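Local coordinates for protein holliday junction resolvase Hjc (Sulfolobus solfataricus, PDB 4TKK) that resolves four-way DNA (Holliday) junctions during genetic recombination, using magnesium to cut paired nicks in opposing strands as a homodimer, at residues 46-51 and 133-138. The protein carries 1 engineered substitution. Residues are numbered along the deposited sequence; the frame is centred on the assembly and turned at random.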
loop_
_atom_site.group_PDB
_atom_site.type_symbol
_atom_site.label_atom_id
_atom_site.label_comp_id
_atom_site.label_asym_id
_atom_site.label_seq_id
_atom_site.Cartn_x
_atom_site.Cartn_y
_atom_site.Cartn_z
ATOM N N LEU A 46 -2.847 -2.535 4.986
ATOM C CA LEU A 46 -2.094 -1.647 5.842
ATOM C C LEU A 46 -2.853 -1.384 7.112
ATOM O O LEU A 46 -4.033 -1.050 7.086
ATOM C CB LEU A 46 -1.831 -0.315 5.103
ATOM C CG LEU A 46 -1.349 -0.390 3.643
ATOM C CD1 LEU A 46 -1.481 0.947 2.982
ATOM C CD2 LEU A 46 0.084 -0.920 3.549
ATOM N N LYS A 47 -2.183 -1.530 8.221
ATOM C CA LYS A 47 -2.789 -1.245 9.513
ATOM C C LYS A 47 -1.756 -0.683 10.440
ATOM O O LYS A 47 -0.784 -1.365 10.766
ATOM C CB LYS A 47 -3.464 -2.461 10.150
ATOM C CG LYS A 47 -4.287 -2.048 11.337
ATOM C CD LYS A 47 -5.059 -3.161 11.962
ATOM C CE LYS A 47 -5.742 -2.646 13.201
ATOM N NZ LYS A 47 -6.695 -3.663 13.700
ATOM N N ASN A 48 -1.938 0.584 10.810
ATOM C CA ASN A 48 -1.074 1.279 11.762
ATOM C C ASN A 48 0.422 1.091 11.536
ATOM O O ASN A 48 1.156 0.801 12.459
ATOM C CB ASN A 48 -1.534 0.935 13.206
ATOM C CG ASN A 48 -2.996 1.337 13.412
ATOM O OD1 ASN A 48 -3.446 2.456 13.070
ATOM N ND2 ASN A 48 -3.792 0.390 13.881
ATOM N N GLY A 49 0.861 1.276 10.298
ATOM C CA GLY A 49 2.268 1.172 9.946
ATOM C C GLY A 49 2.742 -0.211 9.560
ATOM O O GLY A 49 3.872 -0.363 9.099
ATOM N N VAL A 50 1.895 -1.225 9.744
ATOM C CA VAL A 50 2.223 -2.593 9.359
ATOM C C VAL A 50 1.683 -2.828 7.959
ATOM O O VAL A 50 0.538 -2.505 7.665
ATOM C CB VAL A 50 1.725 -3.649 10.375
ATOM C CG1 VAL A 50 2.074 -5.056 9.913
ATOM C CG2 VAL A 50 2.328 -3.387 11.746
ATOM N N ILE A 51 2.550 -3.339 7.088
ATOM C CA ILE A 51 2.293 -3.592 5.689
ATOM C C ILE A 51 2.272 -5.091 5.481
ATOM O O ILE A 51 3.256 -5.785 5.761
ATOM C CB ILE A 51 3.365 -2.903 4.813
ATOM C CG1 ILE A 51 3.477 -1.388 5.112
ATOM C CG2 ILE A 51 3.110 -3.174 3.321
ATOM C CD1 ILE A 51 4.830 -0.750 4.659
ATOM N N ALA A 133 0.624 -7.811 16.991
ATOM C CA ALA A 133 1.883 -8.012 17.713
ATOM C C ALA A 133 2.963 -7.058 17.224
ATOM O O ALA A 133 3.651 -6.471 18.062
ATOM C CB ALA A 133 2.355 -9.453 17.585
ATOM N N LYS A 134 3.114 -6.890 15.878
ATOM C CA LYS A 134 4.092 -5.960 15.301
ATOM C C LYS A 134 3.757 -4.543 15.769
ATOM O O LYS A 134 4.675 -3.835 16.184
ATOM C CB LYS A 134 4.137 -6.008 13.758
ATOM C CG LYS A 134 4.731 -7.275 13.145
ATOM C CD LYS A 134 4.107 -7.557 11.758
ATOM C CE LYS A 134 4.097 -9.016 11.351
ATOM N NZ LYS A 134 3.219 -9.256 10.177
ATOM N N ILE A 135 2.442 -4.158 15.749
ATOM C CA ILE A 135 1.920 -2.851 16.177
ATOM C C ILE A 135 2.359 -2.580 17.625
ATOM O O ILE A 135 2.863 -1.492 17.918
ATOM C CB ILE A 135 0.363 -2.727 15.948
ATOM C CG1 ILE A 135 0.028 -2.664 14.439
ATOM C CG2 ILE A 135 -0.222 -1.512 16.670
ATOM C CD1 ILE A 135 -1.402 -2.904 14.009
ATOM N N SER A 136 2.238 -3.600 18.499
ATOM C CA SER A 136 2.627 -3.526 19.913
ATOM C C SER A 136 4.147 -3.459 20.136
ATOM O O SER A 136 4.580 -2.852 21.115
ATOM C CB SER A 136 2.000 -4.668 20.702
ATOM O OG SER A 136 0.583 -4.612 20.611
ATOM N N ARG A 137 4.952 -4.064 19.234
ATOM C CA ARG A 137 6.425 -4.047 19.304
ATOM C C ARG A 137 6.970 -2.668 18.925
ATOM O O ARG A 137 8.039 -2.283 19.405
ATOM C CB ARG A 137 7.041 -5.088 18.359
ATOM C CG ARG A 137 6.893 -6.534 18.806
ATOM C CD ARG A 137 7.403 -7.465 17.725
ATOM N NE ARG A 137 6.389 -8.432 17.306
ATOM C CZ ARG A 137 6.326 -8.976 16.093
ATOM N NH1 ARG A 137 7.209 -8.640 15.160
ATOM N NH2 ARG A 137 5.377 -9.854 15.803
ATOM N N THR A 138 6.244 -1.945 18.039
ATOM C CA THR A 138 6.600 -0.615 17.534
ATOM C C THR A 138 6.517 0.444 18.642
ATOM O O THR A 138 7.382 1.323 18.709
ATOM C CB THR A 138 5.794 -0.289 16.257
ATOM O OG1 THR A 138 5.998 -1.333 15.301
ATOM C CG2 THR A 138 6.193 1.044 15.623
#
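Ile135 pushes its longer branch from the C-terminal helix against the hairpin turn of residues 47-50, and Val50 meets it with CG2, 3.6 Å from Ile135 CG1. In Ile135, chi1 of -69° turns CG1 away from the carbonyl carbon and an extended chi2 (164°) carries CD1 on to rest 3.6 Å from Lys47 O and 3.9 Å from Asn48 CB. Beta-branched Val50 completes this close-packed apolar patch with its other methyl: CG1, anti to the backbone N (chi1 179°), packs 3.7 Å from CD of Lys134, whose extended chain crosses it at about a right angle. Toward solvent the contact thins out: exposed Asn48 gives little more than its CB, though the turn backbone also hydrogen-bonds to the second subunit. Lys47 offers its methylenes to Ile135 CD1, while its ammonium group reaches Lys22 O and a salt bridge with Glu132. Were Ile135 shortened to an alanine, Val50 CG2 would probably lose its closest neighbour and a gap open above the turn. Asn48 and Gly49 both take positive phi, which asparagine and glycine tolerate well, making the type I' turn of a tight beta-hairpin that joins neighbouring strands of the central mixed sheet of a PDDEXK-type nuclease.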